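Local coordinates for Lin1840 protein (Listeria innocua serovar 6a, PDB 4ZOC) that is a family 3 beta-glucosidase of beta-1,2-glucan metabolism that probably releases glucose from the non-reducing ends of its substrates, at residues G155-L160 against V563-L568; S551-Q556 against N592-P597. The protein carries 2 engineered substitutions. All coordinates share one frame; numbering follows the deposited sequence.

Contact 1. Residues G155-L160 against V563-L568; sequences GEDPFL and VYYNHL
The phenol oxygen of Tyr565 is held by two groups: it donates to Asp157 OD1, with OH and OD1 only 2.5 Å apart, and is hydrogen-bonded to Leu660 N. The hydroxyl comes down on OD1 from above the carboxylate plane, 52° out of it. Asp157 reaches it with CG anti to its backbone N (chi1 -172°), and its other oxygen is engaged as well: OD2 accepts from Leu160 N at 2.7 Å, so that Asp157 N-caps the helix beginning at Pro158. The helix end and the phenol would both be expected to favour a charged carboxylate here.

Glu156 OE2 accepts from Tyr565 N at 2.9 Å and lies beside ring atom CD1, the carboxylate being nearly coplanar with the ring (6° between planes), while Glu156 CD rests 3.7 Å from Tyr564 CB. A water 2.6 Å from Glu156 OE1 lies between it and Val563 O. Another water donates to Glu156 O and to Asn566 OD1, the latter at 2.8 Å, and a third accepts from Asn566 ND2 at 2.9 Å. Asn566, centre of an inverse gamma turn, also lays CB over one face of the Tyr565 ring, which stacks with Phe598. The Tyr564 hydroxyl instead bonds Glu200 of the second subunit.

The contact thus fixes the start of helix 158-173, in the TIM-barrel domain, against the C-terminal-domain loop between helix 532-541 and strand 607-611, with Asp157 and Leu160 also packing on strand 659-668 of the fibronectin type III-like domain, so three domains meet.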
loop_
_atom_site.group_PDB
_atom_site.type_symbol
_atom_site.label_atom_id
_atom_site.label_comp_id
_atom_site.label_asym_id
_atom_site.label_seq_id
_atom_site.Cartn_x
_atom_site.Cartn_y
_atom_site.Cartn_z
ATOM N N GLY A 155 -1.111 7.119 16.174
ATOM C CA GLY A 155 -2.143 6.876 15.151
ATOM C C GLY A 155 -1.886 7.505 13.773
ATOM O O GLY A 155 -0.718 7.747 13.360
ATOM N N GLU A 156 -2.984 7.748 13.060
ATOM C CA GLU A 156 -2.912 8.123 11.671
ATOM C C GLU A 156 -2.821 9.664 11.364
ATOM O O GLU A 156 -2.713 10.094 10.179
ATOM C CB GLU A 156 -4.111 7.513 10.922
ATOM C CG GLU A 156 -5.402 8.281 11.121
ATOM C CD GLU A 156 -6.594 7.553 10.572
ATOM O OE1 GLU A 156 -6.577 6.279 10.620
ATOM O OE2 GLU A 156 -7.565 8.246 10.097
ATOM N N ASP A 157 -2.802 10.490 12.396
ATOM C CA ASP A 157 -2.726 11.947 12.192
ATOM C C ASP A 157 -1.404 12.563 12.571
ATOM O O ASP A 157 -0.965 12.455 13.704
ATOM C CB ASP A 157 -3.802 12.655 13.018
ATOM C CG ASP A 157 -3.857 14.117 12.672
ATOM O OD1 ASP A 157 -4.012 14.397 11.456
ATOM O OD2 ASP A 157 -3.634 14.935 13.579
ATOM N N PRO A 158 -0.760 13.258 11.629
ATOM C CA PRO A 158 0.552 13.836 11.928
ATOM C C PRO A 158 0.446 14.923 12.971
ATOM O O PRO A 158 1.411 15.073 13.762
ATOM C CB PRO A 158 1.038 14.386 10.604
ATOM C CG PRO A 158 0.191 13.739 9.589
ATOM C CD PRO A 158 -1.069 13.285 10.204
ATOM N N PHE A 159 -0.663 15.699 12.973
ATOM C CA PHE A 159 -0.777 16.809 14.002
ATOM C C PHE A 159 -0.926 16.278 15.426
ATOM O O PHE A 159 -0.138 16.654 16.346
ATOM C CB PHE A 159 -1.920 17.790 13.704
ATOM C CG PHE A 159 -2.026 18.915 14.666
ATOM C CD1 PHE A 159 -1.108 19.896 14.662
ATOM C CD2 PHE A 159 -3.033 18.952 15.596
ATOM C CE1 PHE A 159 -1.197 20.954 15.573
ATOM C CE2 PHE A 159 -3.125 19.961 16.507
ATOM C CZ PHE A 159 -2.193 20.956 16.480
ATOM N N LEU A 160 -1.915 15.429 15.626
ATOM C CA LEU A 160 -1.992 14.731 16.859
ATOM C C LEU A 160 -0.672 14.109 17.247
ATOM O O LEU A 160 -0.209 14.218 18.432
ATOM C CB LEU A 160 -3.068 13.633 16.811
ATOM C CG LEU A 160 -3.393 12.948 18.111
ATOM C CD1 LEU A 160 -3.799 13.922 19.240
ATOM C CD2 LEU A 160 -4.495 11.925 17.980
ATOM N N VAL A 563 -7.006 2.837 5.100
ATOM C CA VAL A 563 -8.145 3.727 5.146
ATOM C C VAL A 563 -7.877 4.745 6.278
ATOM O O VAL A 563 -7.502 4.364 7.409
ATOM C CB VAL A 563 -9.485 2.961 5.360
ATOM C CG1 VAL A 563 -9.502 2.121 6.622
ATOM C CG2 VAL A 563 -10.618 3.962 5.340
ATOM N N TYR A 564 -8.084 6.033 5.993
ATOM C CA TYR A 564 -7.711 7.056 6.936
ATOM C C TYR A 564 -8.490 8.330 6.636
ATOM O O TYR A 564 -8.951 8.503 5.472
ATOM C CB TYR A 564 -6.158 7.231 6.921
ATOM C CG TYR A 564 -5.557 7.419 5.563
ATOM C CD1 TYR A 564 -5.451 8.682 5.015
ATOM C CD2 TYR A 564 -5.162 6.356 4.780
ATOM C CE1 TYR A 564 -4.887 8.894 3.764
ATOM C CE2 TYR A 564 -4.621 6.554 3.510
ATOM C CZ TYR A 564 -4.457 7.805 3.010
ATOM O OH TYR A 564 -3.984 7.976 1.770
ATOM N N TYR A 565 -8.660 9.231 7.630
ATOM C CA TYR A 565 -9.575 10.336 7.476
ATOM C C TYR A 565 -9.031 11.439 6.553
ATOM O O TYR A 565 -9.805 12.090 5.861
ATOM C CB TYR A 565 -10.020 10.945 8.820
ATOM C CG TYR A 565 -9.003 11.981 9.291
ATOM C CD1 TYR A 565 -7.838 11.603 9.938
ATOM C CD2 TYR A 565 -9.189 13.323 9.008
ATOM C CE1 TYR A 565 -6.885 12.520 10.250
ATOM C CE2 TYR A 565 -8.265 14.263 9.332
ATOM C CZ TYR A 565 -7.116 13.853 9.966
ATOM O OH TYR A 565 -6.192 14.813 10.226
ATOM N N ASN A 566 -7.705 11.646 6.572
ATOM C CA ASN A 566 -7.057 12.659 5.792
ATOM C C ASN A 566 -6.640 12.251 4.413
ATOM O O ASN A 566 -5.474 12.341 3.974
ATOM C CB ASN A 566 -5.944 13.281 6.617
ATOM C CG ASN A 566 -4.910 12.302 7.049
ATOM O OD1 ASN A 566 -5.134 11.101 7.272
ATOM N ND2 ASN A 566 -3.724 12.840 7.209
ATOM N N HIS A 567 -7.639 11.772 3.697
ATOM C CA HIS A 567 -7.474 11.228 2.383
ATOM C C HIS A 567 -7.761 12.252 1.268
ATOM O O HIS A 567 -8.402 13.246 1.507
ATOM C CB HIS A 567 -8.355 9.975 2.201
ATOM C CG HIS A 567 -9.801 10.268 2.270
ATOM N ND1 HIS A 567 -10.520 10.755 1.191
ATOM C CD2 HIS A 567 -10.678 10.194 3.298
ATOM C CE1 HIS A 567 -11.777 10.950 1.553
ATOM N NE2 HIS A 567 -11.894 10.630 2.818
ATOM N N LEU A 568 -7.194 11.988 0.088
ATOM C CA LEU A 568 -7.470 12.768 -1.094
ATOM C C LEU A 568 -8.831 12.485 -1.696
ATOM O O LEU A 568 -9.451 11.444 -1.523
ATOM C CB LEU A 568 -6.377 12.597 -2.151
ATOM C CG LEU A 568 -4.903 12.800 -1.680
ATOM C CD1 LEU A 568 -4.002 12.777 -2.903
ATOM C CD2 LEU A 568 -4.705 14.084 -0.914
HETATM O O HOH W 1 -5.477 4.271 9.317
HETATM O O HOH W 2 -2.785 9.643 7.676
HETATM O O HOH W 3 -3.441 15.504 8.186
#

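Contact 2. Residues S551-Q556 against N592-P597; sequences SMSFPQ and NEPFYP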
loop_
_atom_site.group_PDB
_atom_site.type_symbol
_atom_site.label_atom_id
_atom_site.label_comp_id
_atom_site.label_asym_id
_atom_site.label_seq_id
_atom_site.Cartn_x
_atom_site.Cartn_y
_atom_site.Cartn_z
ATOM N N SER A 551 -7.948 7.491 17.508
ATOM C CA SER A 551 -6.814 8.144 16.819
ATOM C C SER A 551 -6.328 7.362 15.579
ATOM O O SER A 551 -5.371 7.798 14.844
ATOM C CB SER A 551 -5.730 8.384 17.855
ATOM O OG SER A 551 -5.146 7.162 18.141
ATOM N N MET A 552 -7.000 6.224 15.309
ATOM C CA MET A 552 -6.776 5.425 14.115
ATOM C C MET A 552 -8.105 4.813 13.656
ATOM O O MET A 552 -8.885 4.316 14.465
ATOM C CB MET A 552 -5.712 4.397 14.374
ATOM C CG MET A 552 -5.144 3.751 13.127
ATOM S SD MET A 552 -3.768 2.639 13.481
ATOM C CE MET A 552 -3.217 2.375 11.791
ATOM N N SER A 553 -8.310 4.798 12.352
ATOM C CA SER A 553 -9.544 4.291 11.734
ATOM C C SER A 553 -9.669 2.798 11.928
ATOM O O SER A 553 -8.654 2.067 11.911
ATOM C CB SER A 553 -9.487 4.618 10.217
ATOM O OG SER A 553 -9.531 6.017 9.993
ATOM N N PHE A 554 -10.897 2.329 12.182
ATOM C CA PHE A 554 -11.198 0.894 12.288
ATOM C C PHE A 554 -11.772 0.437 10.938
ATOM O O PHE A 554 -12.885 0.810 10.590
ATOM C CB PHE A 554 -12.198 0.644 13.427
ATOM C CG PHE A 554 -11.518 0.453 14.774
ATOM C CD1 PHE A 554 -10.524 1.306 15.181
ATOM C CD2 PHE A 554 -11.807 -0.637 15.571
ATOM C CE1 PHE A 554 -9.842 1.104 16.358
ATOM C CE2 PHE A 554 -11.143 -0.854 16.784
ATOM C CZ PHE A 554 -10.178 0.070 17.175
ATOM N N PRO A 555 -10.964 -0.353 10.154
ATOM C CA PRO A 555 -11.492 -0.748 8.867
ATOM C C PRO A 555 -12.720 -1.610 8.895
ATOM O O PRO A 555 -13.003 -2.376 9.813
ATOM C CB PRO A 555 -10.321 -1.469 8.193
ATOM C CG PRO A 555 -9.082 -1.023 8.947
ATOM C CD PRO A 555 -9.619 -0.872 10.345
ATOM N N GLN A 556 -13.461 -1.482 7.780
ATOM C CA GLN A 556 -14.563 -2.400 7.457
ATOM C C GLN A 556 -14.100 -3.839 7.411
ATOM O O GLN A 556 -14.758 -4.731 7.936
ATOM C CB GLN A 556 -15.233 -2.062 6.109
ATOM C CG GLN A 556 -15.925 -0.714 5.977
ATOM C CD GLN A 556 -17.283 -0.687 6.717
ATOM O OE1 GLN A 556 -17.943 -1.721 6.989
ATOM N NE2 GLN A 556 -17.748 0.511 6.946
ATOM N N ASN A 592 -16.914 2.771 1.420
ATOM C CA ASN A 592 -15.679 3.551 1.418
ATOM C C ASN A 592 -15.292 3.965 2.799
ATOM O O ASN A 592 -14.089 4.087 3.136
ATOM C CB ASN A 592 -15.812 4.831 0.576
ATOM C CG ASN A 592 -15.784 4.580 -0.940
ATOM O OD1 ASN A 592 -16.053 3.517 -1.427
ATOM N ND2 ASN A 592 -15.551 5.657 -1.687
ATOM N N GLU A 593 -16.279 4.230 3.623
ATOM C CA GLU A 593 -15.990 4.694 4.973
ATOM C C GLU A 593 -15.450 3.575 5.801
ATOM O O GLU A 593 -15.865 2.443 5.643
ATOM C CB GLU A 593 -17.275 5.159 5.651
ATOM C CG GLU A 593 -17.830 6.408 5.004
ATOM C CD GLU A 593 -18.687 6.157 3.747
ATOM O OE1 GLU A 593 -18.959 5.002 3.344
ATOM O OE2 GLU A 593 -19.022 7.171 3.125
ATOM N N PRO A 594 -14.508 3.875 6.737
ATOM C CA PRO A 594 -14.119 2.877 7.717
ATOM C C PRO A 594 -15.323 2.553 8.620
ATOM O O PRO A 594 -16.309 3.313 8.635
ATOM C CB PRO A 594 -12.983 3.582 8.510
ATOM C CG PRO A 594 -13.369 5.022 8.410
ATOM C CD PRO A 594 -13.974 5.195 7.025
ATOM N N PHE A 595 -15.274 1.424 9.305
ATOM C CA PHE A 595 -16.351 1.068 10.207
ATOM C C PHE A 595 -16.519 2.129 11.285
ATOM O O PHE A 595 -17.629 2.533 11.657
ATOM C CB PHE A 595 -16.155 -0.331 10.788
ATOM C CG PHE A 595 -17.391 -0.836 11.481
ATOM C CD1 PHE A 595 -18.437 -1.297 10.713
ATOM C CD2 PHE A 595 -17.490 -0.869 12.870
ATOM C CE1 PHE A 595 -19.585 -1.713 11.296
ATOM C CE2 PHE A 595 -18.630 -1.304 13.483
ATOM C CZ PHE A 595 -19.689 -1.738 12.669
ATOM N N TYR A 596 -15.414 2.587 11.834
ATOM C CA TYR A 596 -15.413 3.776 12.707
ATOM C C TYR A 596 -14.249 4.720 12.325
ATOM O O TYR A 596 -13.149 4.259 11.981
ATOM C CB TYR A 596 -15.151 3.397 14.180
ATOM C CG TYR A 596 -16.165 2.426 14.817
ATOM C CD1 TYR A 596 -17.479 2.817 14.985
ATOM C CD2 TYR A 596 -15.763 1.199 15.377
ATOM C CE1 TYR A 596 -18.388 1.996 15.616
ATOM C CE2 TYR A 596 -16.659 0.382 16.041
ATOM C CZ TYR A 596 -17.984 0.780 16.139
ATOM O OH TYR A 596 -18.918 -0.027 16.808
ATOM N N PRO A 597 -14.513 6.012 12.302
ATOM C CA PRO A 597 -13.546 6.980 11.824
ATOM C C PRO A 597 -12.727 7.665 12.902
ATOM O O PRO A 597 -13.041 7.602 14.047
ATOM C CB PRO A 597 -14.434 8.002 11.112
ATOM C CG PRO A 597 -15.659 8.028 12.013
ATOM C CD PRO A 597 -15.869 6.619 12.427
#
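Gln556 folds along the backbone of Glu593, Pro594 and Phe595. From CB, which makes no close approach itself, the chain turns in: CG, anti to the carbonyl carbon (chi1 -63°), comes 3.2 Å from Glu593 O. The bend at chi2 (-75°) keeps CD near that oxygen and turns the amide so that NE2 donates to Glu593 O at 3.0 Å. The acceptor lies almost in the Gln556 amide plane, although the donor stands above the carbonyl plane. The same Glu593 oxygen is bonded by Gln560 NE2, so two glutamine side chains hold it. The other branch, OE1, points to the edge of the Phe595 ring, 3.8 Å from CD1, with the amide and ring planes 78° apart.

The backbones join through a single antiparallel bridge. Phe554 N donates to Tyr596 O at 3.0 Å, and Phe554 O receives weak bonds from both Phe595 N and Tyr596 N. Two residues therefore face one, a classic beta bulge. Pro594 CB packs 3.5 Å from Phe554 O and touches Ser553 CB, while Phe554 CB meets the edge of the Tyr596 ring at CD2.

Both segments lie in the family 3 C-terminal domain, away from the glucose pocket and magnesium site, within the connection between helix 532-541 and strand 607-611. Phe595 and Tyr596 rest on helix 513-517, Tyr596 and Phe554 reach strand 521-524, and the Tyr596 hydroxyl bonds Glu379 on strand 376-380.

How the contacts relate
Following the chain, residues 155-160 come first, leading into helix 158-173 of the TIM-barrel part. After the rest of the barrel and the mixed sheet of the second domain, residues 551-556, 563-568 and 592-597 follow within one long connection. Contact 1 closes a loop of 402 residues, contact 2 one of 35. Their segments alternate, so the two loops cross. They also touch: Glu156 N lies 3.0 Å from Ser551 O and Glu156 OE1 2.9 Å from Ser553 N, both probable hydrogen bonds. Glu156, shared at this crossing, adds to the junction of barrel and C-terminal domains, whereas contact 2 pairs two stretches of the connection whose side chains pack on the second domain's sheet.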